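Local coordinates for uncharacterized protein (Bacteroides fragilis, PDB 4FR9) that is of unknown function but probably belongs to a family of beta-lactamase-inhibitor-like, PepSY-like proteins, at residues E102-T110 against L119-H129. Residues are numbered along the deposited sequence; the frame is centred on the assembly and turned at random.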
loop_
_atom_site.group_PDB
_atom_site.type_symbol
_atom_site.label_atom_id
_atom_site.label_comp_id
_atom_site.label_asym_id
_atom_site.label_seq_id
_atom_site.Cartn_x
_atom_site.Cartn_y
_atom_site.Cartn_z
ATOM N N GLU A 102 -10.923 -4.227 9.257
ATOM C CA GLU A 102 -9.845 -4.820 10.045
ATOM C C GLU A 102 -9.243 -6.059 9.403
ATOM O O GLU A 102 -9.950 -6.871 8.797
ATOM C CB GLU A 102 -10.365 -5.176 11.454
ATOM C CG GLU A 102 -10.680 -3.939 12.242
ATOM C CD GLU A 102 -9.478 -3.045 12.449
ATOM O OE1 GLU A 102 -8.343 -3.557 12.616
ATOM O OE2 GLU A 102 -9.681 -1.827 12.407
ATOM N N PRO A 103 -7.921 -6.273 9.586
ATOM C CA PRO A 103 -6.955 -5.351 10.238
ATOM C C PRO A 103 -6.725 -4.133 9.368
ATOM O O PRO A 103 -6.488 -4.262 8.148
ATOM C CB PRO A 103 -5.659 -6.160 10.325
ATOM C CG PRO A 103 -5.960 -7.515 9.839
ATOM C CD PRO A 103 -7.302 -7.544 9.181
ATOM N N SER A 104 -6.808 -2.969 9.966
ATOM C CA SER A 104 -6.832 -1.767 9.189
ATOM C C SER A 104 -5.509 -1.213 8.724
ATOM O O SER A 104 -5.485 -0.354 7.860
ATOM C CB SER A 104 -7.636 -0.706 9.862
ATOM O OG SER A 104 -7.197 -0.516 11.157
ATOM N N THR A 105 -4.436 -1.735 9.284
ATOM C CA THR A 105 -3.099 -1.403 8.862
ATOM C C THR A 105 -2.305 -2.700 8.715
ATOM O O THR A 105 -2.320 -3.540 9.623
ATOM C CB THR A 105 -2.420 -0.492 9.870
ATOM O OG1 THR A 105 -3.198 0.676 10.068
ATOM C CG2 THR A 105 -1.039 -0.049 9.423
ATOM N N GLU A 106 -1.581 -2.838 7.614
ATOM C CA GLU A 106 -0.601 -3.927 7.368
ATOM C C GLU A 106 0.700 -3.246 6.969
ATOM O O GLU A 106 0.686 -2.378 6.101
ATOM C CB GLU A 106 -0.985 -4.833 6.176
ATOM C CG GLU A 106 -2.218 -5.740 6.398
ATOM C CD GLU A 106 -2.837 -6.292 5.135
ATOM O OE1 GLU A 106 -2.451 -5.891 4.028
ATOM O OE2 GLU A 106 -3.756 -7.129 5.300
ATOM N N PHE A 107 1.814 -3.650 7.539
ATOM C CA PHE A 107 3.145 -3.228 7.081
ATOM C C PHE A 107 3.721 -4.371 6.264
ATOM O O PHE A 107 3.780 -5.504 6.747
ATOM C CB PHE A 107 4.034 -2.935 8.273
ATOM C CG PHE A 107 3.598 -1.748 9.034
ATOM C CD1 PHE A 107 4.043 -0.470 8.653
ATOM C CD2 PHE A 107 2.730 -1.845 10.081
ATOM C CE1 PHE A 107 3.609 0.646 9.313
ATOM C CE2 PHE A 107 2.288 -0.698 10.757
ATOM C CZ PHE A 107 2.745 0.533 10.368
ATOM N N VAL A 108 4.167 -4.083 5.042
ATOM C CA VAL A 108 4.615 -5.105 4.127
ATOM C C VAL A 108 6.089 -4.903 3.849
ATOM O O VAL A 108 6.488 -3.869 3.309
ATOM C CB VAL A 108 3.814 -5.141 2.825
ATOM C CG1 VAL A 108 4.238 -6.332 2.011
ATOM C CG2 VAL A 108 2.305 -5.179 3.095
ATOM N N VAL A 109 6.873 -5.897 4.218
ATOM C CA VAL A 109 8.306 -5.910 3.960
ATOM C C VAL A 109 8.562 -6.953 2.872
ATOM O O VAL A 109 8.238 -8.126 3.066
ATOM C CB VAL A 109 9.126 -6.242 5.228
ATOM C CG1 VAL A 109 10.647 -6.193 4.929
ATOM C CG2 VAL A 109 8.783 -5.306 6.342
ATOM N N THR A 110 9.092 -6.522 1.722
ATOM C CA THR A 110 9.431 -7.427 0.637
ATOM C C THR A 110 10.881 -7.814 0.775
ATOM O O THR A 110 11.744 -6.943 0.815
ATOM C CB THR A 110 9.220 -6.778 -0.734
ATOM O OG1 THR A 110 7.902 -6.243 -0.812
ATOM C CG2 THR A 110 9.500 -7.757 -1.842
ATOM N N LEU A 119 6.125 -10.001 3.350
ATOM C CA LEU A 119 5.805 -10.272 4.742
ATOM C C LEU A 119 4.864 -9.187 5.207
ATOM O O LEU A 119 5.196 -8.017 5.195
ATOM C CB LEU A 119 7.076 -10.233 5.584
ATOM C CG LEU A 119 8.217 -11.138 5.168
ATOM C CD1 LEU A 119 9.449 -10.856 6.016
ATOM C CD2 LEU A 119 7.789 -12.597 5.257
ATOM N N TYR A 120 3.663 -9.598 5.628
ATOM C CA TYR A 120 2.622 -8.685 6.088
ATOM C C TYR A 120 2.571 -8.747 7.601
ATOM O O TYR A 120 2.280 -9.804 8.167
ATOM C CB TYR A 120 1.239 -9.050 5.560
ATOM C CG TYR A 120 1.012 -8.893 4.075
ATOM C CD1 TYR A 120 1.689 -9.653 3.162
ATOM C CD2 TYR A 120 0.074 -7.976 3.607
ATOM C CE1 TYR A 120 1.448 -9.520 1.776
ATOM C CE2 TYR A 120 -0.174 -7.827 2.242
ATOM C CZ TYR A 120 0.532 -8.570 1.349
ATOM O OH TYR A 120 0.281 -8.423 -0.012
ATOM N N PHE A 121 2.822 -7.617 8.254
ATOM C CA PHE A 121 2.796 -7.510 9.714
ATOM C C PHE A 121 1.659 -6.618 10.181
ATOM O O PHE A 121 1.389 -5.575 9.602
ATOM C CB PHE A 121 4.100 -6.914 10.231
ATOM C CG PHE A 121 5.303 -7.772 10.033
ATOM C CD1 PHE A 121 5.646 -8.730 10.964
ATOM C CD2 PHE A 121 6.120 -7.582 8.937
ATOM C CE1 PHE A 121 6.767 -9.515 10.795
ATOM C CE2 PHE A 121 7.261 -8.352 8.778
ATOM C CZ PHE A 121 7.587 -9.318 9.691
ATOM N N SER A 122 1.054 -7.013 11.299
ATOM C CA SER A 122 0.140 -6.155 12.003
ATOM C C SER A 122 0.914 -5.038 12.694
ATOM O O SER A 122 2.135 -5.121 12.900
ATOM C CB SER A 122 -0.643 -6.943 13.045
ATOM O OG SER A 122 0.245 -7.362 14.063
ATOM N N GLU A 123 0.195 -4.012 13.146
ATOM C CA GLU A 123 0.764 -2.881 13.910
ATOM C C GLU A 123 1.497 -3.342 15.143
ATOM O O GLU A 123 2.483 -2.747 15.559
ATOM C CB GLU A 123 -0.360 -1.950 14.380
ATOM C CG GLU A 123 -0.980 -1.145 13.291
ATOM C CD GLU A 123 -1.765 0.017 13.873
ATOM O OE1 GLU A 123 -2.353 -0.176 14.964
ATOM O OE2 GLU A 123 -1.744 1.113 13.267
ATOM N N GLY A 124 0.981 -4.411 15.763
ATOM C CA GLY A 124 1.597 -4.947 16.943
ATOM C C GLY A 124 2.744 -5.905 16.719
ATOM O O GLY A 124 3.254 -6.480 17.672
ATOM N N GLY A 125 3.135 -6.124 15.475
ATOM C CA GLY A 125 4.259 -6.939 15.151
ATOM C C GLY A 125 3.953 -8.393 14.909
ATOM O O GLY A 125 4.849 -9.215 14.872
ATOM N N GLY A 126 2.723 -8.724 14.682
ATOM C CA GLY A 126 2.385 -10.101 14.343
ATOM C C GLY A 126 2.465 -10.383 12.851
ATOM O O GLY A 126 2.103 -9.512 12.054
ATOM N N LEU A 127 2.948 -11.547 12.464
ATOM C CA LEU A 127 3.048 -11.917 11.062
ATOM C C LEU A 127 1.693 -12.433 10.576
ATOM O O LEU A 127 1.224 -13.503 11.004
ATOM C CB LEU A 127 4.161 -12.936 10.847
ATOM C CG LEU A 127 4.452 -13.321 9.414
ATOM C CD1 LEU A 127 4.892 -12.149 8.553
ATOM C CD2 LEU A 127 5.493 -14.442 9.384
ATOM N N LEU A 128 1.041 -11.660 9.722
ATOM C CA LEU A 128 -0.282 -11.968 9.197
ATOM C C LEU A 128 -0.248 -12.841 7.937
ATOM O O LEU A 128 -1.156 -13.666 7.730
ATOM C CB LEU A 128 -1.015 -10.668 8.858
ATOM C CG LEU A 128 -1.363 -9.761 10.013
ATOM C CD1 LEU A 128 -1.782 -8.389 9.497
ATOM C CD2 LEU A 128 -2.490 -10.371 10.833
ATOM N N HIS A 129 0.739 -12.653 7.092
ATOM C CA HIS A 129 0.817 -13.336 5.782
ATOM C C HIS A 129 2.273 -13.376 5.337
ATOM O O HIS A 129 3.028 -12.440 5.565
ATOM C CB HIS A 129 0.048 -12.607 4.648
ATOM C CG HIS A 129 -1.368 -12.246 4.965
ATOM N ND1 HIS A 129 -2.408 -13.146 4.851
ATOM C CD2 HIS A 129 -1.925 -11.078 5.368
ATOM C CE1 HIS A 129 -3.533 -12.556 5.231
ATOM N NE2 HIS A 129 -3.268 -11.312 5.582
HETATM O O HOH W 1 -2.522 -4.096 12.254
HETATM O O HOH W 2 -4.739 -9.369 6.791
#
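Glu106 OE2 accepts a hydrogen bond from a water that is also hydrogen-bonded to His129 NE2, at 2.7 Å, so the water links the carboxylate to strand 127-129. The same OE2 forms a salt bridge with Arg143. The other oxygen, OE1, is hydrogen-bonded to the hydroxyl of Tyr99. OE1 also meets the edge of the Tyr120 ring. It lies in the ring plane, 3.3 Å from Tyr120 CD2, and the carboxylate stands almost perpendicular to the ring, at 88°. Val108 covers one face of Tyr120. Its CG2 sits 3.9 Å from the ring centroid in a CH-pi contact. With CG1 anti to the backbone N (chi1 -173°), CG2 is the branch that reaches the ring.

Strands 105-110 and 119-121 belong to an antiparallel beta hairpin. Phe107 and Phe121 form a hydrogen-bonded pair, with Phe121 N 2.8 Å from Phe107 O. Val109 and Leu119 form a second such pair. These four side chains share the other sheet face, where Leu119 and both phenylalanines meet helix 75-83. Val109 CG2 approaches Phe121 CE2 at 4.2 Å.

Past Phe121 the strands part, and a type I turn runs from Ser122 to Gly125. A water spans the gap, donating to Thr105 O (2.7 Å) and accepting from Glu123 N. Leu128 and His129 form a classic beta bulge opposite Tyr120. The contact thus has an apolar face against the helix and a face where, in the modelled conformer, the Glu106 carboxylate has several polar partners, which would probably favour its charged form.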